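Local structure of sulfatase (Bacteroides fragilis CAG:558, 6USS) at residues P385-L388 with E389-Q392; F407-L411 with K412-D416; T160-C163 with G164-F168; V362-P365 with G366-K369. The protein probably acts as a calcium-dependent arylsulfatase of the gut microbiome, cleaving sulfate esters. The protein carries 1 engineered substitution. All coordinates share one frame; numbering follows the deposited sequence.

Contact 1: residues P385-L388 with E389-Q392; sequences PSIL and EMAQ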
# COMPACT_ATOMS: atom_id res chain seq x y z
N PRO A 385 12.03 17.06 -6.19
CA PRO A 385 13.20 17.32 -5.34
C PRO A 385 12.89 18.20 -4.15
O PRO A 385 13.52 18.03 -3.11
CB PRO A 385 14.20 18.02 -6.28
CG PRO A 385 13.64 17.91 -7.64
CD PRO A 385 12.16 17.74 -7.50
N SER A 386 11.96 19.15 -4.27
CA SER A 386 11.72 20.10 -3.18
C SER A 386 11.08 19.41 -1.99
O SER A 386 11.44 19.66 -0.83
CB SER A 386 10.85 21.26 -3.63
OG SER A 386 11.39 21.89 -4.78
N ILE A 387 10.12 18.52 -2.25
CA ILE A 387 9.44 17.85 -1.15
C ILE A 387 10.39 16.87 -0.45
O ILE A 387 10.41 16.78 0.78
CB ILE A 387 8.15 17.20 -1.68
CG1 ILE A 387 7.08 18.28 -1.88
CG2 ILE A 387 7.68 16.10 -0.73
CD1 ILE A 387 5.95 17.95 -2.84
N LEU A 388 11.22 16.17 -1.22
CA LEU A 388 12.22 15.29 -0.62
C LEU A 388 13.20 16.07 0.25
O LEU A 388 13.64 15.57 1.31
CB LEU A 388 12.95 14.52 -1.72
CG LEU A 388 12.00 13.58 -2.49
CD1 LEU A 388 12.73 12.89 -3.62
CD2 LEU A 388 11.33 12.57 -1.56
N GLU A 389 13.58 17.28 -0.18
CA GLU A 389 14.49 18.11 0.61
C GLU A 389 13.80 18.65 1.85
O GLU A 389 14.41 18.74 2.92
CB GLU A 389 15.02 19.26 -0.25
CG GLU A 389 15.86 20.29 0.51
CD GLU A 389 16.61 21.24 -0.42
OE1 GLU A 389 16.50 21.09 -1.67
OE2 GLU A 389 17.33 22.13 0.09
N MET A 390 12.52 19.01 1.74
CA MET A 390 11.77 19.42 2.92
C MET A 390 11.74 18.30 3.93
O MET A 390 11.78 18.55 5.15
CB MET A 390 10.35 19.83 2.53
CG MET A 390 10.21 21.18 1.90
SD MET A 390 8.63 21.23 1.04
CE MET A 390 8.45 22.95 0.63
N ALA A 391 11.64 17.06 3.45
CA ALA A 391 11.59 15.89 4.31
C ALA A 391 12.97 15.44 4.78
O ALA A 391 13.08 14.44 5.49
CB ALA A 391 10.88 14.75 3.58
N GLN A 392 14.02 16.19 4.41
CA GLN A 392 15.38 15.90 4.83
C GLN A 392 15.81 14.52 4.36
O GLN A 392 16.55 13.81 5.06
CB GLN A 392 15.54 16.04 6.35
CG GLN A 392 15.05 17.37 6.89
CD GLN A 392 15.08 17.40 8.40
OE1 GLN A 392 15.77 16.60 9.04
NE2 GLN A 392 14.31 18.30 8.99
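M390 folds back over the turn before it, on the buried flank of the helix. Its CG lies 3.4 Å from S386 O, but its SD passes CG1 of I387 only loosely, at 4.4 Å; the tight packing comes from outside, where M390 meets I316, I318 and L411. With CG anti to the carbonyl carbon (chi1 -77°) and the rest of the chain extended, the thioether runs back alongside the backbone toward S386 and I387. The backbone beneath is regular helix: M390 N bonds S386 O at 2.9 Å, and E389 N and A391 N repeat the step to P385 O and I387 O.

The solvent side is looser. E389 swings the other way, its CG anti to the backbone N (chi1 174°), and meets P385 O through CB at 3.5 Å; its carboxylate leaves the contact, and OE1 is hydrogen-bonded to S406 OG. Q392, also exposed, ends the helix with a positive phi of 60°; its N bonds E389 O at 3.0 Å, one of the two bonds back into the last turn that make a Schellman motif.

Helix 383-390 thus turns M390 and I387 onto strand 315-321, L388 onto L149, I152 and L153 of helix 149-155, and S386 and E389 onto I408 of helix 408-412.

Contact 2: residues F407-L411 with K412-D416; sequences FIPLL and KQTGD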
# COMPACT_ATOMS: atom_id res chain seq x y z
N PHE A 407 13.19 24.23 -5.39
CA PHE A 407 12.93 25.64 -5.17
C PHE A 407 13.07 26.01 -3.70
O PHE A 407 12.66 27.11 -3.31
CB PHE A 407 11.55 26.05 -5.70
CG PHE A 407 10.39 25.15 -5.29
CD1 PHE A 407 9.87 25.21 -4.00
CD2 PHE A 407 9.79 24.30 -6.21
CE1 PHE A 407 8.80 24.39 -3.61
CE2 PHE A 407 8.70 23.48 -5.83
CZ PHE A 407 8.21 23.53 -4.52
N ILE A 408 13.65 25.13 -2.89
CA ILE A 408 13.94 25.44 -1.49
C ILE A 408 14.78 26.71 -1.41
O ILE A 408 14.58 27.52 -0.48
CB ILE A 408 14.63 24.25 -0.78
CG1 ILE A 408 13.62 23.22 -0.29
CG2 ILE A 408 15.35 24.70 0.47
CD1 ILE A 408 12.51 22.90 -1.24
N PRO A 409 15.72 26.97 -2.33
CA PRO A 409 16.42 28.26 -2.28
C PRO A 409 15.51 29.46 -2.48
O PRO A 409 15.85 30.55 -2.01
CB PRO A 409 17.48 28.15 -3.40
CG PRO A 409 17.77 26.72 -3.46
CD PRO A 409 16.45 26.01 -3.19
N LEU A 410 14.37 29.31 -3.15
CA LEU A 410 13.42 30.42 -3.18
C LEU A 410 12.68 30.54 -1.86
O LEU A 410 12.42 31.65 -1.39
CB LEU A 410 12.42 30.24 -4.33
CG LEU A 410 13.06 30.15 -5.71
CD1 LEU A 410 12.07 29.65 -6.75
CD2 LEU A 410 13.64 31.50 -6.10
N LEU A 411 12.38 29.41 -1.22
CA LEU A 411 11.66 29.45 0.05
C LEU A 411 12.51 30.10 1.14
O LEU A 411 11.98 30.77 2.03
CB LEU A 411 11.25 28.04 0.46
CG LEU A 411 10.23 27.41 -0.48
CD1 LEU A 411 10.10 25.94 -0.16
CD2 LEU A 411 8.88 28.12 -0.39
N LYS A 412 13.82 29.91 1.09
CA LYS A 412 14.73 30.42 2.11
C LYS A 412 15.49 31.68 1.67
O LYS A 412 16.28 32.20 2.47
CB LYS A 412 15.70 29.31 2.51
CG LYS A 412 15.01 28.05 3.04
CD LYS A 412 16.04 26.95 3.30
CE LYS A 412 16.01 26.48 4.74
NZ LYS A 412 17.14 25.56 5.05
N GLN A 413 15.26 32.18 0.45
CA GLN A 413 15.98 33.34 -0.10
C GLN A 413 17.49 33.16 0.01
O GLN A 413 18.21 34.05 0.47
CB GLN A 413 15.54 34.65 0.57
CG GLN A 413 14.04 34.92 0.52
CD GLN A 413 13.70 36.41 0.64
OE1 GLN A 413 13.92 37.19 -0.30
NE2 GLN A 413 13.17 36.81 1.79
N THR A 414 17.96 31.98 -0.38
CA THR A 414 19.39 31.70 -0.47
C THR A 414 19.91 31.69 -1.89
O THR A 414 21.11 31.88 -2.09
CB THR A 414 19.72 30.35 0.17
OG1 THR A 414 19.00 29.31 -0.51
CG2 THR A 414 19.35 30.34 1.64
N GLY A 415 19.05 31.47 -2.88
CA GLY A 415 19.52 31.37 -4.25
C GLY A 415 18.38 31.52 -5.22
O GLY A 415 17.25 31.86 -4.86
N ASP A 416 18.69 31.25 -6.49
CA ASP A 416 17.74 31.48 -7.58
C ASP A 416 17.91 30.39 -8.64
O ASP A 416 18.61 30.57 -9.64
CB ASP A 416 17.96 32.87 -8.19
CG ASP A 416 16.88 33.26 -9.19
OD1 ASP A 416 15.88 32.51 -9.33
OD2 ASP A 416 17.04 34.33 -9.84
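I408 and K412 lie side by side one helical turn apart and point the same way, with CG2 of I408 3.7 Å from CD of K412. Only the aliphatic part of the lysine takes part; the chain bends at chi3 (122°) and carries its end away. Round the turn from them, P409 meets T414: the hydroxyl OG1 sits 3.3 Å from CA of P409 and 3.5 Å from its CB. That oxygen stands between the backbone N and the carbonyl carbon of its own residue (chi1 60°), which turns it onto the proline. Further along, CD2 of L410 approaches G415 O at 3.8 Å.

A second shell of backbone bonds holds these groups in place. K412 N reaches I408 O at 3.0 Å, nearly in line with the carbonyl. P409 O takes T414 N at 3.0 Å, in the carbonyl plane on a lone pair, and also a weak bond from G415 N. Q413 N makes a weak bond of 3.4 Å to L410 O. At the start of the helix, F407 is the N-cap residue, and its ring meets F383 edge-to-face.

Q413 has a positive phi of 51°; with the T414-to-P409 bond enclosing the weaker Q413-to-L410 bond, the helix end has the pattern of a Schellman motif, which turns the chain out of helix 408-412.

Contact 3: residues T160-C163 with G164-F168; sequences TIHC and GKAHF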
# COMPACT_ATOMS: atom_id res chain seq x y z
N THR A 160 2.54 7.82 4.51
CA THR A 160 2.12 8.47 3.27
C THR A 160 0.63 8.24 3.03
O THR A 160 0.17 7.10 3.04
CB THR A 160 2.92 7.94 2.09
OG1 THR A 160 2.83 6.51 2.07
CG2 THR A 160 4.38 8.31 2.26
N ILE A 161 -0.10 9.33 2.80
CA ILE A 161 -1.55 9.29 2.64
C ILE A 161 -1.91 9.95 1.32
O ILE A 161 -1.48 11.09 1.06
CB ILE A 161 -2.28 10.02 3.78
CG1 ILE A 161 -1.85 9.48 5.14
CG2 ILE A 161 -3.78 9.94 3.60
CD1 ILE A 161 -2.25 10.37 6.28
N HIS A 162 -2.70 9.26 0.50
CA HIS A 162 -3.31 9.82 -0.70
C HIS A 162 -4.82 9.97 -0.53
O HIS A 162 -5.51 9.02 -0.12
CB HIS A 162 -3.06 8.97 -1.95
CG HIS A 162 -3.93 9.39 -3.10
ND1 HIS A 162 -3.61 10.45 -3.93
CD2 HIS A 162 -5.16 8.97 -3.48
CE1 HIS A 162 -4.58 10.62 -4.81
NE2 HIS A 162 -5.53 9.74 -4.56
N CYS A 163 -5.33 11.13 -0.90
CA CYS A 163 -6.75 11.42 -0.75
C CYS A 163 -7.24 12.20 -1.96
O CYS A 163 -6.79 13.33 -2.20
CB CYS A 163 -6.99 12.21 0.54
SG CYS A 163 -8.74 12.61 0.80
N GLY A 164 -8.16 11.60 -2.72
CA GLY A 164 -8.72 12.26 -3.89
C GLY A 164 -8.26 11.76 -5.25
O GLY A 164 -8.11 10.55 -5.46
N LYS A 165 -8.06 12.69 -6.18
CA LYS A 165 -7.72 12.35 -7.56
C LYS A 165 -6.27 11.89 -7.67
O LYS A 165 -5.35 12.64 -7.35
CB LYS A 165 -7.95 13.56 -8.46
CG LYS A 165 -7.20 13.52 -9.78
CD LYS A 165 -7.92 14.36 -10.81
CE LYS A 165 -7.04 14.59 -12.03
NZ LYS A 165 -7.66 15.60 -12.92
N ALA A 166 -6.07 10.65 -8.11
CA ALA A 166 -4.71 10.13 -8.33
C ALA A 166 -4.34 10.32 -9.79
O ALA A 166 -3.49 11.15 -10.12
CB ALA A 166 -4.62 8.67 -7.88
N HIS A 167 -4.97 9.56 -10.68
CA HIS A 167 -4.83 9.78 -12.12
C HIS A 167 -3.37 9.64 -12.56
O HIS A 167 -2.84 10.46 -13.31
CB HIS A 167 -5.42 11.15 -12.47
CG HIS A 167 -5.70 11.35 -13.93
ND1 HIS A 167 -5.78 12.60 -14.51
CD2 HIS A 167 -5.93 10.46 -14.93
CE1 HIS A 167 -6.04 12.47 -15.80
NE2 HIS A 167 -6.14 11.18 -16.08
N PHE A 168 -2.69 8.59 -12.07
CA PHE A 168 -1.28 8.34 -12.37
C PHE A 168 -1.07 7.27 -13.43
O PHE A 168 -0.03 7.28 -14.10
CB PHE A 168 -0.52 7.89 -11.12
CG PHE A 168 -0.41 8.92 -10.03
CD1 PHE A 168 0.09 10.20 -10.30
CD2 PHE A 168 -0.81 8.61 -8.73
CE1 PHE A 168 0.18 11.15 -9.28
CE2 PHE A 168 -0.71 9.57 -7.70
CZ PHE A 168 -0.22 10.83 -7.97
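One hydrogen bond joins the two segments: H162 NE2 donates to G164 O at 2.8 Å, so the imidazole at the end of the strand grips the carbonyl two residues on. The geometry is not that of a lone-pair bond. The N-H...O angle is 143°, the nitrogen stands above the carbonyl plane, 70° out of it, and the oxygen is moderately tilted from the ring plane. Bent as it is, the bond, with the edge-to-face contact to F183, probably helps to hold the ring's rotation.

Van der Waals contacts surround the same ring. CG anti to the backbone N of H162 directs the imidazole along the outgoing chain, where K165 O lies at the ring edge, 3.3 Å from CE1. A166 comes to the ring obliquely with CA, 3.6 Å from CE1 of H162, while its CB lies 3.6 Å from NE2. Beyond it, A166 O rests over the centre of the F168 ring, 3.6 Å above its plane. G164 adopts a positive phi of 107°, at which a CB would collide with C163 O.

The polar contacts of K165, whose extended chain leaves H162 behind, lie outside the two segments. Its NZ hydrogen-bonds G193 O. It also forms a salt bridge with D42, a calcium ligand; the side chain is about 4 Å from the ion and touches the engineered C88.

Strand 159-164 runs parallel between strands 185-187 and 253-258 of the large mixed sheet, and its C-terminal end delivers K165 and H167 to helix 88-97.

Contact 4: residues V362-P365 with G366-K369; sequences VRWP and GVVK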
# COMPACT_ATOMS: atom_id res chain seq x y z
N VAL A 362 3.06 28.45 -0.07
CA VAL A 362 3.78 27.57 0.84
C VAL A 362 3.82 28.21 2.21
O VAL A 362 4.28 29.35 2.36
CB VAL A 362 5.19 27.25 0.34
CG1 VAL A 362 5.99 26.57 1.44
CG2 VAL A 362 5.14 26.38 -0.92
N ARG A 363 3.32 27.49 3.21
CA ARG A 363 3.53 27.81 4.60
C ARG A 363 4.55 26.82 5.12
O ARG A 363 4.50 25.64 4.79
CB ARG A 363 2.23 27.72 5.42
CG ARG A 363 2.37 28.20 6.87
CD ARG A 363 1.02 28.28 7.60
NE ARG A 363 0.49 26.97 7.98
CZ ARG A 363 -0.75 26.75 8.41
NH1 ARG A 363 -1.61 27.75 8.52
NH2 ARG A 363 -1.13 25.51 8.74
N TRP A 364 5.49 27.32 5.90
CA TRP A 364 6.58 26.54 6.47
C TRP A 364 7.05 27.33 7.69
O TRP A 364 8.02 28.10 7.60
CB TRP A 364 7.69 26.35 5.44
CG TRP A 364 8.79 25.40 5.84
CD1 TRP A 364 8.93 24.76 7.04
CD2 TRP A 364 9.89 24.99 5.03
NE1 TRP A 364 10.06 23.97 7.02
CE2 TRP A 364 10.67 24.09 5.80
CE3 TRP A 364 10.30 25.27 3.72
CZ2 TRP A 364 11.83 23.50 5.32
CZ3 TRP A 364 11.45 24.67 3.24
CH2 TRP A 364 12.20 23.79 4.04
N PRO A 365 6.36 27.20 8.82
CA PRO A 365 6.63 28.09 9.97
C PRO A 365 8.06 27.96 10.47
O PRO A 365 8.59 26.86 10.64
CB PRO A 365 5.61 27.63 11.02
CG PRO A 365 4.55 26.88 10.24
CD PRO A 365 5.27 26.25 9.09
N GLY A 366 8.69 29.11 10.71
CA GLY A 366 10.08 29.17 11.12
C GLY A 366 11.10 29.24 10.00
O GLY A 366 12.26 29.59 10.25
N VAL A 367 10.70 28.91 8.78
CA VAL A 367 11.59 28.87 7.63
C VAL A 367 11.19 29.91 6.59
O VAL A 367 12.02 30.68 6.11
CB VAL A 367 11.62 27.46 7.01
CG1 VAL A 367 12.49 27.42 5.74
CG2 VAL A 367 12.07 26.42 8.06
N VAL A 368 9.91 29.94 6.24
CA VAL A 368 9.40 30.82 5.20
C VAL A 368 8.82 32.06 5.87
O VAL A 368 8.03 31.95 6.82
CB VAL A 368 8.38 30.07 4.33
CG1 VAL A 368 7.46 31.02 3.55
CG2 VAL A 368 9.13 29.15 3.38
N LYS A 369 9.25 33.23 5.42
CA LYS A 369 8.84 34.46 6.07
C LYS A 369 7.40 34.79 5.67
O LYS A 369 7.08 34.77 4.48
CB LYS A 369 9.81 35.58 5.74
CG LYS A 369 11.20 35.37 6.42
CD LYS A 369 11.09 34.70 7.84
CE LYS A 369 12.21 33.67 8.14
NZ LYS A 369 12.01 32.94 9.45
O HOH W 1 5.66 30.55 6.52
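V367 covers one face of the W364 indole. Its CB lies 3.5 Å from the centroid of the five-membered ring and 6° off the normal, a clear CH-pi contact. The two methyls divide the face: CG2 sits 3.3 Å from NE1, on the pyrrole side, and CG1 stands 3.5 Å above the plane over the six-membered side. With CG1 anti to the backbone N of V367 (chi1 176°), both branches can lie on the ring at once. Against the opposite face lies M390, its CG beneath the six-membered ring, so the indole is held between V367 and M390; L411 meets it at CZ3. V368 comes in obliquely near the root of the side chain, its CG2 3.8 Å from CB of W364, and its CG1 continues toward V362 O.

The backbone below brings the two valines there. W364 O accepts from V367 N and V368 N, each at 3.0 Å; the second bond is almost straight, 178° at the hydrogen, and lies in the carbonyl plane, whereas V367 N is tilted from it. P365 and G366 occupy the corners of a type II beta turn, G366 with a positive phi at which a side chain would clash with P365 O. A water bridges W364 N and V368 O, accepting from the first and donating to the second at 2.8 Å.

The loop leaves strand 357-363, and L411 of helix 408-412 also packs on V362 and V368. Chemically, a carbonyl oxygen that accepts two N-H bonds fixes the turn and sets V367 over the indole and V368 against W364 CB, where dispersion and CH-pi contacts do the rest.

Contacts 1, 2 and 4 form one cluster, their centres 12 to 14 Å apart. S386 OG lies 3.0 Å from F407 N, a probable hydrogen bond joining contacts 1 and 2, and M390 CE packs 3.5 Å from L411 CD1. L411 also meets contact 4, with CD2 3.8 Å from V362 CG1, and M390 CG touches W364 CH2 at 3.9 Å, so M390 and L411 tie the three together. Contact 3 stands apart, its centre about 19 Å from that of contact 1 and 25 Å from that of contact 4, although contacts 3 and 4 reach the same sheet. Contact 3 alone borders the calcium site; the other three lie away from it.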